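PDB 2D5F: glycinin A3B4 subunit from Glycine max, which serves as a seed storage protein, an 11S globulin of the cupin family whose precursor assembles into trimers and whose mature form assembles into hexamers. Local coordinates for the interface of chains A and B. Residues are numbered along the deposited sequence; one frame, centred on the assembly and turned at random. Chains: chain A/B, glycinin A3B4 subunit.

The interface of chains A and B. Residues chain A 382, 384, 404-405, 408, 427, 429, 455, 458-459, 471; chain B 62, 165, 204-205, 208, 213, 217.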
loop_
_atom_site.group_PDB
_atom_site.type_symbol
_atom_site.label_atom_id
_atom_site.label_comp_id
_atom_site.label_asym_id
_atom_site.label_seq_id
_atom_site.Cartn_x
_atom_site.Cartn_y
_atom_site.Cartn_z
ATOM N N PRO A 382 -13.316 12.957 -30.509
ATOM C CA PRO A 382 -12.413 11.802 -30.533
ATOM C C PRO A 382 -11.604 11.594 -29.264
ATOM O O PRO A 382 -10.800 12.446 -28.878
ATOM C CB PRO A 382 -11.526 12.088 -31.738
ATOM C CG PRO A 382 -12.480 12.758 -32.675
ATOM C CD PRO A 382 -13.205 13.723 -31.767
ATOM N N TRP A 384 -9.967 8.183 -26.439
ATOM C CA TRP A 384 -9.663 6.768 -26.277
ATOM C C TRP A 384 -9.344 6.483 -24.814
ATOM O O TRP A 384 -9.008 7.393 -24.051
ATOM C CB TRP A 384 -8.488 6.354 -27.167
ATOM C CG TRP A 384 -7.123 6.721 -26.643
ATOM C CD1 TRP A 384 -6.327 5.969 -25.824
ATOM C CD2 TRP A 384 -6.385 7.917 -26.933
ATOM N NE1 TRP A 384 -5.136 6.619 -25.593
ATOM C CE2 TRP A 384 -5.143 7.814 -26.263
ATOM C CE3 TRP A 384 -6.648 9.059 -27.701
ATOM C CZ2 TRP A 384 -4.172 8.816 -26.328
ATOM C CZ3 TRP A 384 -5.675 10.062 -27.767
ATOM C CH2 TRP A 384 -4.452 9.928 -27.085
ATOM N N VAL A 404 -12.441 3.843 -34.350
ATOM C CA VAL A 404 -11.296 3.665 -35.242
ATOM C C VAL A 404 -10.133 2.901 -34.598
ATOM O O VAL A 404 -9.718 3.228 -33.485
ATOM C CB VAL A 404 -10.770 5.046 -35.703
ATOM C CG1 VAL A 404 -9.594 4.876 -36.649
ATOM C CG2 VAL A 404 -11.894 5.835 -36.366
ATOM N N ASN A 405 -9.603 1.896 -35.297
ATOM C CA ASN A 405 -8.484 1.112 -34.776
ATOM C C ASN A 405 -7.124 1.693 -35.150
ATOM O O ASN A 405 -7.034 2.797 -35.685
ATOM C CB ASN A 405 -8.562 -0.353 -35.240
ATOM C CG ASN A 405 -8.424 -0.516 -36.746
ATOM O OD1 ASN A 405 -8.000 0.395 -37.454
ATOM N ND2 ASN A 405 -8.773 -1.697 -37.239
ATOM N N GLY A 408 -6.377 3.016 -38.671
ATOM C CA GLY A 408 -7.121 4.178 -39.124
ATOM C C GLY A 408 -8.422 3.778 -39.789
ATOM O O GLY A 408 -8.994 4.528 -40.580
ATOM N N ASN A 427 -7.650 1.631 -26.212
ATOM C CA ASN A 427 -6.858 2.441 -27.151
ATOM C C ASN A 427 -7.518 2.794 -28.483
ATOM O O ASN A 427 -7.014 3.657 -29.208
ATOM C CB ASN A 427 -5.487 1.789 -27.421
ATOM C CG ASN A 427 -4.468 2.054 -26.309
ATOM O OD1 ASN A 427 -3.270 1.834 -26.494
ATOM N ND2 ASN A 427 -4.940 2.517 -25.153
ATOM N N VAL A 429 -9.882 4.687 -30.902
ATOM C CA VAL A 429 -10.425 6.031 -30.793
ATOM C C VAL A 429 -11.909 6.040 -31.110
ATOM O O VAL A 429 -12.351 5.476 -32.107
ATOM C CB VAL A 429 -9.679 6.996 -31.723
ATOM C CG1 VAL A 429 -10.186 8.419 -31.523
ATOM C CG2 VAL A 429 -8.184 6.907 -31.446
ATOM N N ILE A 455 -8.397 13.897 -28.046
ATOM C CA ILE A 455 -7.438 14.494 -28.958
ATOM C C ILE A 455 -7.265 15.999 -28.887
ATOM O O ILE A 455 -6.149 16.481 -29.032
ATOM C CB ILE A 455 -7.715 14.015 -30.403
ATOM C CG1 ILE A 455 -7.363 12.522 -30.496
ATOM C CG2 ILE A 455 -6.874 14.794 -31.401
ATOM C CD1 ILE A 455 -7.660 11.864 -31.845
ATOM N N VAL A 458 -4.828 16.645 -26.430
ATOM C CA VAL A 458 -3.522 16.173 -26.894
ATOM C C VAL A 458 -2.814 17.249 -27.717
ATOM O O VAL A 458 -1.602 17.443 -27.592
ATOM C CB VAL A 458 -3.657 14.903 -27.768
ATOM C CG1 VAL A 458 -2.305 14.526 -28.349
ATOM C CG2 VAL A 458 -4.218 13.759 -26.939
ATOM N N PHE A 459 -3.566 17.937 -28.575
ATOM C CA PHE A 459 -2.990 18.995 -29.402
ATOM C C PHE A 459 -2.386 20.070 -28.506
ATOM O O PHE A 459 -1.301 20.589 -28.783
ATOM C CB PHE A 459 -4.066 19.642 -30.290
ATOM C CG PHE A 459 -4.605 18.736 -31.363
ATOM C CD1 PHE A 459 -5.939 18.826 -31.754
ATOM C CD2 PHE A 459 -3.786 17.806 -31.991
ATOM C CE1 PHE A 459 -6.449 18.002 -32.752
ATOM C CE2 PHE A 459 -4.288 16.974 -32.996
ATOM C CZ PHE A 459 -5.620 17.072 -33.375
ATOM N N TYR A 471 1.281 17.482 -39.302
ATOM C CA TYR A 471 0.128 17.594 -40.183
ATOM C C TYR A 471 0.302 18.552 -41.357
ATOM O O TYR A 471 -0.655 18.811 -42.086
ATOM C CB TYR A 471 -1.095 18.028 -39.377
ATOM C CG TYR A 471 -1.449 17.111 -38.226
ATOM C CD1 TYR A 471 -1.159 17.470 -36.906
ATOM C CD2 TYR A 471 -2.099 15.896 -38.451
ATOM C CE1 TYR A 471 -1.515 16.640 -35.835
ATOM C CE2 TYR A 471 -2.457 15.055 -37.385
ATOM C CZ TYR A 471 -2.163 15.438 -36.085
ATOM O OH TYR A 471 -2.521 14.626 -35.037
ATOM N N TYR B 62 0.936 6.015 -29.739
ATOM C CA TYR B 62 0.770 5.393 -28.434
ATOM C C TYR B 62 0.412 3.927 -28.651
ATOM O O TYR B 62 -0.101 3.550 -29.712
ATOM C CB TYR B 62 -0.313 6.112 -27.606
ATOM C CG TYR B 62 -1.710 6.077 -28.196
ATOM C CD1 TYR B 62 -2.154 7.080 -29.066
ATOM C CD2 TYR B 62 -2.590 5.038 -27.883
ATOM C CE1 TYR B 62 -3.442 7.045 -29.608
ATOM C CE2 TYR B 62 -3.871 4.992 -28.415
ATOM C CZ TYR B 62 -4.295 5.996 -29.279
ATOM O OH TYR B 62 -5.556 5.933 -29.819
ATOM N N LEU B 165 -1.177 9.256 -34.212
ATOM C CA LEU B 165 -2.081 10.392 -34.152
ATOM C C LEU B 165 -1.915 11.270 -35.386
ATOM O O LEU B 165 -2.754 12.125 -35.666
ATOM C CB LEU B 165 -1.800 11.212 -32.890
ATOM C CG LEU B 165 -2.279 10.536 -31.602
ATOM C CD1 LEU B 165 -1.595 11.150 -30.390
ATOM C CD2 LEU B 165 -3.794 10.660 -31.515
ATOM N N VAL B 204 -5.018 7.348 -36.601
ATOM C CA VAL B 204 -6.347 7.176 -36.043
ATOM C C VAL B 204 -7.254 8.299 -36.542
ATOM O O VAL B 204 -8.464 8.115 -36.675
ATOM C CB VAL B 204 -6.316 7.162 -34.486
ATOM C CG1 VAL B 204 -5.476 5.980 -34.007
ATOM C CG2 VAL B 204 -5.743 8.475 -33.944
ATOM N N LEU B 205 -6.667 9.455 -36.844
ATOM C CA LEU B 205 -7.459 10.582 -37.328
ATOM C C LEU B 205 -7.958 10.384 -38.759
ATOM O O LEU B 205 -8.979 10.950 -39.144
ATOM C CB LEU B 205 -6.658 11.885 -37.233
ATOM C CG LEU B 205 -6.468 12.422 -35.812
ATOM C CD1 LEU B 205 -5.627 13.677 -35.837
ATOM C CD2 LEU B 205 -7.822 12.698 -35.193
ATOM N N PHE B 208 -11.586 9.213 -39.488
ATOM C CA PHE B 208 -12.723 10.128 -39.369
ATOM C C PHE B 208 -12.799 10.978 -40.634
ATOM O O PHE B 208 -11.791 11.167 -41.310
ATOM C CB PHE B 208 -12.544 11.042 -38.153
ATOM C CG PHE B 208 -12.621 10.324 -36.842
ATOM C CD1 PHE B 208 -13.856 10.016 -36.273
ATOM C CD2 PHE B 208 -11.461 9.921 -36.191
ATOM C CE1 PHE B 208 -13.934 9.313 -35.069
ATOM C CE2 PHE B 208 -11.526 9.216 -34.985
ATOM C CZ PHE B 208 -12.762 8.912 -34.425
ATOM N N LEU B 213 -14.213 15.911 -38.283
ATOM C CA LEU B 213 -13.021 16.396 -37.602
ATOM C C LEU B 213 -13.137 17.915 -37.462
ATOM O O LEU B 213 -12.800 18.481 -36.423
ATOM C CB LEU B 213 -11.774 15.998 -38.399
ATOM C CG LEU B 213 -10.807 15.002 -37.741
ATOM C CD1 LEU B 213 -11.551 14.040 -36.815
ATOM C CD2 LEU B 213 -10.042 14.248 -38.813
ATOM N N PHE B 217 -13.226 19.513 -33.640
ATOM C CA PHE B 217 -12.164 20.409 -33.218
ATOM C C PHE B 217 -12.459 21.887 -33.471
ATOM O O PHE B 217 -11.571 22.730 -33.339
ATOM C CB PHE B 217 -10.873 20.012 -33.939
ATOM C CG PHE B 217 -10.506 18.555 -33.779
ATOM C CD1 PHE B 217 -9.947 17.842 -34.839
ATOM C CD2 PHE B 217 -10.689 17.906 -32.561
ATOM C CE1 PHE B 217 -9.571 16.505 -34.690
ATOM C CE2 PHE B 217 -10.315 16.570 -32.401
ATOM C CZ PHE B 217 -9.755 15.867 -33.472
#
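A:Ile455, at the start of helix 455-461, lies at the apolar centre of this patch between two copies of the subunit. Its CD1 packs tightly on B:Leu205 CD2 (3.5 Å) and also meets B:Leu165 CD2, A:Ile455 and B:Leu165 passing each other in opposite directions. The other branch, CG2, set anti to the backbone N, touches B:Phe217 CZ at 3.7 Å. One turn along the helix, A:Phe459 points the CE1 corner of its ring at the centre of the B:Phe217 face, the planes 77° apart, while A:Pro382 CD reaches CE2 of the same phenyl ring. From strands 398-404 and 429-435, A:Val404 and A:Val429 divide their methyls. A:Val404 CG2 sits over one face of B:Phe208, 3.9 Å from the ring centroid, and A:Pro382 CG lies over the opposite face. A:Val429 turns CG1 to the B:Phe208 rim and CG2 to B:Val204 CB (3.6 Å). Further out, B:Tyr62 and A:Trp384 reach toward each other and overlap nearly parallel (6°), the phenol CZ above the middle of the indole. Both hold CG in the crowded position between backbone N and carbonyl carbon. At the polar rim the B:Tyr62 hydroxyl OH donates to the backbone carbonyl O of A:Asn427 (2.8 Å), in the carbonyl plane, which should help fix the stacked ring. On the other flank the A:Tyr471 hydroxyl OH gives a short bond to the backbone carbonyl O of B:Leu165 (2.6 Å), arriving from above the carbonyl plane, with B:Leu205 CD1 beside it. Apolar packing closed by two backbone-directed tyrosines thus joins C-terminal cupin strands and helices of one subunit to the N-terminal half of its neighbour, probably the head-to-tail contact of the 11S globulin trimer.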